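Local coordinates for protein interferon gamma receptor 1 (Gallus gallus, PDB 4EQ3) that probably binds the cytokine interferon gamma outside the cell as the receptor alpha chain, the part here being its extracellular region of two fibronectin type III-like domains, at residues S191-F196 with L200-S205; V43-Y48 with Q54-C59; W30-P33 with T38-F41. All coordinates share one frame; numbering follows the deposited sequence.

Interactions 2 and 3 belong to the N-terminal domain and interaction 1 to the C-terminal one, as expected for the two-domain ectodomain of a class II cytokine receptor. Interactions 2 and 3 share strand 40-46; their centres lie about 17 Å apart, and they touch directly where V43 CG2 meets W30 CH2 at 3.7 Å, which joins the hairpin of one to the aromatic core of the other. Interaction 1 is separate from both: its centre is about 30 Å from that of interaction 2 and about 36 Å from that of interaction 3. Its hairpin end nevertheless faces the N-terminal domain, since F196 packs against F24 and I201 against I76.

Interaction 1. Residues S191-F196 with L200-S205; sequences SAKGHF and LIVGAS
F196 and I201 exchange two backbone hydrogen bonds, F196 N to I201 O at 2.9 Å and I201 N to F196 O at 3.2 Å, which marks them as an antiparallel hydrogen-bonded pair. Further along, G203 N donates to G194 O at 2.9 Å in a nearly straight bond (175°). The ladder then opens: G194 N meets no carbonyl of segment 200-205 and donates instead to a water 2.9 Å from it, and this water in turn donates to A204 O. The register agrees with this: G194 faces G203, whereas K193 already faces S205, leaving A204 as an extra residue in segment 200-205. By topology the two segments belong to strands F and G of the C-terminal fibronectin type III domain, joined by a tight hairpin and running 163° apart. H195 and V202 project side by side on one face of the sheet. V202 CG1 sits over the imidazole, 4.1 Å from the H195 ring centroid, a CH-pi contact; with chi1 at -170°, CG1 lies opposite the V202 backbone N. On the other face F196 CB meets I201 CB at 3.8 Å, while the phenyl ring leads away to pack edge-to-face with F24 of the N-terminal domain. Near the open end the K193 chain, bent at chi3, runs past the G203 carbonyl and S205, its CG 3.5 Å from S205 OG.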
loop_
_atom_site.group_PDB
_atom_site.type_symbol
_atom_site.label_atom_id
_atom_site.label_comp_id
_atom_site.label_asym_id
_atom_site.label_seq_id
_atom_site.Cartn_x
_atom_site.Cartn_y
_atom_site.Cartn_z
ATOM N N SER A 191 -17.662 8.382 -1.425
ATOM C CA SER A 191 -16.466 7.691 -0.963
ATOM C C SER A 191 -15.841 6.936 -2.129
ATOM O O SER A 191 -16.479 6.736 -3.164
ATOM C CB SER A 191 -16.813 6.705 0.147
ATOM O OG SER A 191 -17.630 5.668 -0.363
ATOM N N ALA A 192 -14.593 6.514 -1.968
ATOM C CA ALA A 192 -13.912 5.825 -3.060
ATOM C C ALA A 192 -12.955 4.746 -2.562
ATOM O O ALA A 192 -12.503 4.799 -1.415
ATOM C CB ALA A 192 -13.163 6.833 -3.935
ATOM N N LYS A 193 -12.648 3.783 -3.410
ATOM C CA LYS A 193 -11.648 2.755 -3.155
ATOM C C LYS A 193 -10.714 2.572 -4.351
ATOM O O LYS A 193 -11.131 2.649 -5.437
ATOM C CB LYS A 193 -12.302 1.402 -2.934
ATOM C CG LYS A 193 -12.988 1.155 -1.707
ATOM C CD LYS A 193 -13.219 -0.314 -1.595
ATOM C CE LYS A 193 -14.555 -0.698 -1.908
ATOM N NZ LYS A 193 -14.930 -1.895 -1.234
ATOM N N GLY A 194 -9.457 2.289 -4.122
ATOM C CA GLY A 194 -8.558 1.936 -5.207
ATOM C C GLY A 194 -8.717 0.481 -5.630
ATOM O O GLY A 194 -9.029 -0.383 -4.805
ATOM N N HIS A 195 -8.513 0.221 -6.923
ATOM C CA HIS A 195 -8.542 -1.130 -7.485
ATOM C C HIS A 195 -7.308 -1.317 -8.362
ATOM O O HIS A 195 -6.926 -0.408 -9.094
ATOM C CB HIS A 195 -9.784 -1.337 -8.367
ATOM C CG HIS A 195 -11.057 -1.564 -7.606
ATOM N ND1 HIS A 195 -11.794 -0.533 -7.056
ATOM C CD2 HIS A 195 -11.742 -2.699 -7.334
ATOM C CE1 HIS A 195 -12.867 -1.028 -6.464
ATOM N NE2 HIS A 195 -12.857 -2.340 -6.612
ATOM N N PHE A 196 -6.680 -2.485 -8.286
ATOM C CA PHE A 196 -5.652 -2.859 -9.252
ATOM C C PHE A 196 -6.072 -4.180 -9.919
ATOM O O PHE A 196 -6.416 -5.146 -9.236
ATOM C CB PHE A 196 -4.276 -3.007 -8.586
ATOM C CG PHE A 196 -3.611 -1.684 -8.219
ATOM C CD1 PHE A 196 -3.707 -1.176 -6.934
ATOM C CD2 PHE A 196 -2.867 -0.981 -9.155
ATOM C CE1 PHE A 196 -3.094 0.031 -6.589
ATOM C CE2 PHE A 196 -2.242 0.231 -8.819
ATOM C CZ PHE A 196 -2.362 0.735 -7.532
ATOM N N LEU A 200 -8.317 -7.971 -8.188
ATOM C CA LEU A 200 -7.198 -8.701 -7.598
ATOM C C LEU A 200 -6.640 -7.995 -6.355
ATOM O O LEU A 200 -6.206 -8.641 -5.399
ATOM C CB LEU A 200 -6.097 -8.928 -8.630
ATOM C CG LEU A 200 -6.475 -9.801 -9.834
ATOM C CD1 LEU A 200 -5.248 -10.119 -10.666
ATOM C CD2 LEU A 200 -7.180 -11.088 -9.408
ATOM N N ILE A 201 -6.649 -6.665 -6.381
ATOM C CA ILE A 201 -6.242 -5.857 -5.238
ATOM C C ILE A 201 -7.294 -4.782 -5.038
ATOM O O ILE A 201 -7.582 -4.013 -5.952
ATOM C CB ILE A 201 -4.883 -5.179 -5.476
ATOM C CG1 ILE A 201 -3.829 -6.225 -5.879
ATOM C CG2 ILE A 201 -4.459 -4.390 -4.231
ATOM C CD1 ILE A 201 -2.440 -5.673 -6.110
ATOM N N VAL A 202 -7.880 -4.749 -3.849
ATOM C CA VAL A 202 -8.924 -3.785 -3.539
ATOM C C VAL A 202 -8.625 -3.088 -2.216
ATOM O O VAL A 202 -8.431 -3.740 -1.187
ATOM C CB VAL A 202 -10.312 -4.447 -3.481
ATOM C CG1 VAL A 202 -11.397 -3.384 -3.411
ATOM C CG2 VAL A 202 -10.515 -5.353 -4.701
ATOM N N GLY A 203 -8.580 -1.760 -2.262
ATOM C CA GLY A 203 -8.232 -0.958 -1.102
ATOM C C GLY A 203 -9.389 -0.633 -0.179
ATOM O O GLY A 203 -10.548 -0.902 -0.493
ATOM N N ALA A 204 -9.065 -0.065 0.980
ATOM C CA ALA A 204 -10.073 0.374 1.944
ATOM C C ALA A 204 -10.787 1.604 1.398
ATOM O O ALA A 204 -10.228 2.329 0.579
ATOM C CB ALA A 204 -9.419 0.704 3.286
ATOM N N SER A 205 -12.016 1.832 1.850
ATOM C CA SER A 205 -12.781 3.006 1.433
ATOM C C SER A 205 -12.310 4.264 2.137
ATOM O O SER A 205 -11.994 4.248 3.323
ATOM C CB SER A 205 -14.262 2.830 1.747
ATOM O OG SER A 205 -14.752 1.608 1.252
HETATM O O HOH W 1 -16.191 3.655 -1.100
HETATM O O HOH W 2 -8.467 2.437 -1.392
#

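Interaction 2. Residues V43-Y48 with Q54-C59; sequences VEVKPY and QTVSTC
The C-C' hairpin of the N-terminal fibronectin type III-like domain is held here, strand 40-46 pairing with the outermost strand 54-62 through V45 with Q54 and E44 with T55. V45 and Q54 form the hydrogen-bonded pair: V45 N donates to Q54 O at 2.8 Å, and Q54 N returns a bond to V45 O at 2.9 Å. Two residues on, past the non-hydrogen-bonded pair E44/T55, V56 N donates to V43 O at 3.0 Å. The short strand axes are 127° apart, far from straight antiparallel, and the second chain soon leaves the ladder, turning a corner at S57 to C59. A type I turn from V56 to C59 makes that corner, closed by C59 N bonding to V56 O. It swings the C59 carbonyl back to V43, whose N reaches C59 O at 3.1 Å. Thus both backbone polar groups of V43 are bonded to the second segment, at points three residues apart. C59 is also disulfide-bonded to C67, so this corner is covalently joined to strand 66-68 of the facing sheet.

Three valines and C59 make up the buried side of the contact. V56 CG2, placed beside its own backbone N by chi1 of -179°, lies between two valines, 3.9 Å from V43 CG1 and 3.8 Å from V45 CG1. C59 CB packs against V43 CB. E44 and T55 diverge instead, crossing at about a right angle; E44 OE1 forms a salt bridge with R83 NE, on strand 81-88. Q54 is the exposed residue beside V45; its CG is held between backbone N and carbonyl carbon (chi1 71°), which lays it 3.8 Å from V45 CG1. Beyond it the extended chain brings Q54 OE1 to 3.9 Å from P47 CG.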
loop_
_atom_site.group_PDB
_atom_site.type_symbol
_atom_site.label_atom_id
_atom_site.label_comp_id
_atom_site.label_asym_id
_atom_site.label_seq_id
_atom_site.Cartn_x
_atom_site.Cartn_y
_atom_site.Cartn_z
ATOM N N VAL A 43 19.687 -8.772 7.267
ATOM C CA VAL A 43 18.462 -9.195 6.594
ATOM C C VAL A 43 18.777 -9.687 5.187
ATOM O O VAL A 43 19.532 -9.041 4.455
ATOM C CB VAL A 43 17.450 -8.041 6.480
ATOM C CG1 VAL A 43 16.195 -8.504 5.759
ATOM C CG2 VAL A 43 17.117 -7.483 7.858
ATOM N N GLU A 44 18.199 -10.828 4.819
ATOM C CA GLU A 44 18.319 -11.330 3.455
ATOM C C GLU A 44 16.959 -11.503 2.778
ATOM O O GLU A 44 15.939 -11.704 3.442
ATOM C CB GLU A 44 19.065 -12.659 3.449
ATOM C CG GLU A 44 20.470 -12.560 3.998
ATOM C CD GLU A 44 21.277 -13.807 3.707
ATOM O OE1 GLU A 44 20.763 -14.922 3.935
ATOM O OE2 GLU A 44 22.425 -13.664 3.237
ATOM N N VAL A 45 16.957 -11.423 1.451
ATOM C CA VAL A 45 15.745 -11.632 0.667
ATOM C C VAL A 45 15.926 -12.776 -0.343
ATOM O O VAL A 45 16.983 -12.912 -0.937
ATOM C CB VAL A 45 15.361 -10.356 -0.075
ATOM C CG1 VAL A 45 16.535 -9.849 -0.906
ATOM C CG2 VAL A 45 14.125 -10.583 -0.940
ATOM N N LYS A 46 14.937 -13.616 -0.504
ATOM C CA LYS A 46 14.940 -14.652 -1.512
ATOM C C LYS A 46 13.904 -14.315 -2.627
ATOM O O LYS A 46 12.744 -14.452 -2.425
ATOM C CB LYS A 46 14.697 -16.002 -0.874
ATOM C CG LYS A 46 14.550 -17.116 -1.835
ATOM C CD LYS A 46 14.725 -18.461 -1.257
ATOM C CE LYS A 46 13.674 -18.841 -0.263
ATOM N NZ LYS A 46 13.391 -20.232 -0.161
ATOM N N PRO A 47 14.391 -13.833 -3.765
ATOM C CA PRO A 47 13.533 -13.472 -4.897
ATOM C C PRO A 47 13.131 -14.726 -5.656
ATOM O O PRO A 47 13.854 -15.722 -5.606
ATOM C CB PRO A 47 14.448 -12.623 -5.778
ATOM C CG PRO A 47 15.728 -12.438 -4.998
ATOM C CD PRO A 47 15.808 -13.580 -4.061
ATOM N N TYR A 48 12.010 -14.679 -6.369
ATOM C CA TYR A 48 11.459 -15.891 -6.970
ATOM C C TYR A 48 12.333 -16.466 -8.092
ATOM O O TYR A 48 12.439 -17.683 -8.233
ATOM C CB TYR A 48 10.023 -15.648 -7.461
ATOM C CG TYR A 48 9.908 -15.291 -8.930
ATOM C CD1 TYR A 48 9.572 -16.256 -9.871
ATOM C CD2 TYR A 48 10.137 -13.991 -9.376
ATOM C CE1 TYR A 48 9.468 -15.943 -11.216
ATOM C CE2 TYR A 48 10.030 -13.664 -10.719
ATOM C CZ TYR A 48 9.694 -14.649 -11.636
ATOM O OH TYR A 48 9.587 -14.355 -12.979
ATOM N N GLN A 54 19.788 -13.570 -0.797
ATOM C CA GLN A 54 20.876 -12.644 -1.020
ATOM C C GLN A 54 20.726 -11.518 -0.014
ATOM O O GLN A 54 19.638 -11.295 0.520
ATOM C CB GLN A 54 20.816 -12.084 -2.431
ATOM C CG GLN A 54 19.671 -11.129 -2.658
ATOM C CD GLN A 54 19.589 -10.686 -4.096
ATOM O OE1 GLN A 54 19.526 -11.512 -5.007
ATOM N NE2 GLN A 54 19.586 -9.376 -4.313
ATOM N N THR A 55 21.813 -10.802 0.236
ATOM C CA THR A 55 21.805 -9.741 1.231
ATOM C C THR A 55 20.977 -8.532 0.797
ATOM O O THR A 55 21.012 -8.118 -0.363
ATOM C CB THR A 55 23.252 -9.309 1.600
ATOM O OG1 THR A 55 23.533 -9.703 2.950
ATOM C CG2 THR A 55 23.425 -7.801 1.467
ATOM N N VAL A 56 20.217 -7.984 1.739
ATOM C CA VAL A 56 19.549 -6.704 1.550
ATOM C C VAL A 56 20.522 -5.595 1.942
ATOM O O VAL A 56 20.699 -5.313 3.123
ATOM C CB VAL A 56 18.300 -6.594 2.428
ATOM C CG1 VAL A 56 17.621 -5.265 2.191
ATOM C CG2 VAL A 56 17.349 -7.752 2.138
ATOM N N SER A 57 21.148 -4.970 0.952
ATOM C CA SER A 57 22.322 -4.137 1.197
ATOM C C SER A 57 22.099 -3.063 2.257
ATOM O O SER A 57 22.966 -2.831 3.098
ATOM C CB SER A 57 22.808 -3.498 -0.100
ATOM O OG SER A 57 21.814 -2.646 -0.647
ATOM N N THR A 58 20.937 -2.418 2.216
ATOM C CA THR A 58 20.623 -1.330 3.135
ATOM C C THR A 58 20.352 -1.823 4.548
ATOM O O THR A 58 20.103 -1.023 5.444
ATOM C CB THR A 58 19.368 -0.576 2.679
ATOM O OG1 THR A 58 18.314 -1.523 2.464
ATOM C CG2 THR A 58 19.626 0.178 1.390
ATOM N N CYS A 59 20.390 -3.135 4.749
ATOM C CA CYS A 59 20.063 -3.705 6.051
ATOM C C CYS A 59 21.099 -4.742 6.502
ATOM O O CYS A 59 20.754 -5.867 6.878
ATOM C CB CYS A 59 18.652 -4.317 6.044
ATOM S SG CYS A 59 17.306 -3.143 5.708
#

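Interaction 3. Residues W30-P33 with T38-F41; sequences WQYP and TPHF
The backbones of 30-33 and 38-41 stay well apart, their nearest CA atoms, those of Y32 and P39, being 8.5 Å from each other, so side chains alone bridge the gap. That spacing fits the fold: strand 25-31 (B) and strand 40-46 (C) lie in the two different sheets of the N-terminal fibronectin type III-like sandwich, and the contact spans its interior near the B-C connection.

W30, F41 and Y32 form an aromatic cluster in which two T-shaped stacks follow one another. In the first, the indole presents an edge to the phenyl face: W30 NE1 sits over the centre of the F41 ring, 3.4 Å above its plane, and the planes meet at 77°. NE1 comes within 3.5 Å of F41 CD2. W30 CG stands between its backbone N and carbonyl carbon (chi1 55°), which carries the indole across toward F41. F41 serves as face for the tryptophan and as edge for the tyrosine. Its CE1 and CZ rim points at one face of Y32, CE1 lying 3.6 Å from Y32 CD1, with the ring planes 75° apart and the approach offset toward the rim. P33, next in the chain, lies against the opposite tyrosine face, so the phenol is held between the two. The Y32 hydroxyl is hydrogen-bonded to P12 O, which ties down the hydroxyl end of the ring. P39 comes to that ring obliquely, its CG 3.6 Å from both Y32 CD2 and Y32 CE2.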
loop_
_atom_site.group_PDB
_atom_site.type_symbol
_atom_site.label_atom_id
_atom_site.label_comp_id
_atom_site.label_asym_id
_atom_site.label_seq_id
_atom_site.Cartn_x
_atom_site.Cartn_y
_atom_site.Cartn_z
ATOM N N TRP A 30 10.889 -6.882 13.398
ATOM C CA TRP A 30 11.116 -7.969 14.326
ATOM C C TRP A 30 11.386 -7.422 15.724
ATOM O O TRP A 30 11.472 -6.204 15.942
ATOM C CB TRP A 30 12.292 -8.837 13.865
ATOM C CG TRP A 30 13.557 -8.064 13.647
ATOM C CD1 TRP A 30 14.587 -7.908 14.529
ATOM C CD2 TRP A 30 13.924 -7.340 12.466
ATOM N NE1 TRP A 30 15.572 -7.123 13.969
ATOM C CE2 TRP A 30 15.186 -6.761 12.705
ATOM C CE3 TRP A 30 13.304 -7.119 11.232
ATOM C CZ2 TRP A 30 15.843 -5.985 11.755
ATOM C CZ3 TRP A 30 13.959 -6.345 10.290
ATOM C CH2 TRP A 30 15.211 -5.785 10.557
ATOM N N GLN A 31 11.520 -8.334 16.671
ATOM C CA GLN A 31 11.798 -7.962 18.039
ATOM C C GLN A 31 13.000 -8.741 18.546
ATOM O O GLN A 31 13.338 -9.809 18.014
ATOM C CB GLN A 31 10.569 -8.220 18.910
ATOM C CG GLN A 31 9.423 -7.252 18.634
ATOM C CD GLN A 31 8.170 -7.597 19.397
ATOM O OE1 GLN A 31 7.795 -8.765 19.499
ATOM N NE2 GLN A 31 7.502 -6.576 19.934
ATOM N N TYR A 32 13.651 -8.202 19.569
ATOM C CA TYR A 32 14.834 -8.840 20.107
ATOM C C TYR A 32 14.940 -8.644 21.611
ATOM O O TYR A 32 14.568 -7.590 22.126
ATOM C CB TYR A 32 16.085 -8.305 19.418
ATOM C CG TYR A 32 17.248 -9.260 19.506
ATOM C CD1 TYR A 32 17.265 -10.425 18.747
ATOM C CD2 TYR A 32 18.319 -9.012 20.355
ATOM C CE1 TYR A 32 18.319 -11.312 18.825
ATOM C CE2 TYR A 32 19.379 -9.886 20.432
ATOM C CZ TYR A 32 19.369 -11.038 19.664
ATOM O OH TYR A 32 20.409 -11.924 19.738
ATOM N N PRO A 33 15.443 -9.665 22.297
ATOM C CA PRO A 33 15.659 -9.591 23.734
ATOM C C PRO A 33 16.717 -8.590 24.146
ATOM O O PRO A 33 17.546 -8.222 23.376
ATOM C CB PRO A 33 16.063 -11.006 24.099
ATOM C CG PRO A 33 16.546 -11.568 22.899
ATOM C CD PRO A 33 15.803 -10.989 21.802
ATOM N N THR A 38 24.693 -3.974 22.441
ATOM C CA THR A 38 23.767 -3.663 21.397
ATOM C C THR A 38 23.928 -4.578 20.199
ATOM O O THR A 38 24.920 -4.550 19.512
ATOM C CB THR A 38 23.863 -2.204 20.974
ATOM O OG1 THR A 38 25.223 -1.867 20.783
ATOM C CG2 THR A 38 23.259 -1.278 22.023
ATOM N N PRO A 39 22.914 -5.388 19.990
ATOM C CA PRO A 39 22.833 -6.277 18.850
ATOM C C PRO A 39 22.729 -5.540 17.531
ATOM O O PRO A 39 22.254 -4.451 17.468
ATOM C CB PRO A 39 21.553 -7.045 19.103
ATOM C CG PRO A 39 21.128 -6.746 20.387
ATOM C CD PRO A 39 21.754 -5.523 20.867
ATOM N N HIS A 40 23.242 -6.154 16.487
ATOM C CA HIS A 40 23.019 -5.667 15.130
ATOM C C HIS A 40 22.421 -6.813 14.328
ATOM O O HIS A 40 22.494 -7.966 14.744
ATOM C CB HIS A 40 24.317 -5.180 14.489
ATOM C CG HIS A 40 24.895 -3.969 15.145
ATOM N ND1 HIS A 40 25.544 -4.020 16.360
ATOM C CD2 HIS A 40 24.925 -2.671 14.756
ATOM C CE1 HIS A 40 25.949 -2.805 16.691
ATOM N NE2 HIS A 40 25.586 -1.970 15.735
ATOM N N PHE A 41 21.826 -6.509 13.183
ATOM C CA PHE A 41 21.104 -7.537 12.444
ATOM C C PHE A 41 21.486 -7.588 10.969
ATOM O O PHE A 41 21.988 -6.617 10.412
ATOM C CB PHE A 41 19.592 -7.340 12.600
ATOM C CG PHE A 41 19.131 -7.299 14.031
ATOM C CD1 PHE A 41 19.013 -8.467 14.768
ATOM C CD2 PHE A 41 18.814 -6.093 14.639
ATOM C CE1 PHE A 41 18.594 -8.434 16.088
ATOM C CE2 PHE A 41 18.395 -6.048 15.960
ATOM C CZ PHE A 41 18.284 -7.217 16.688
#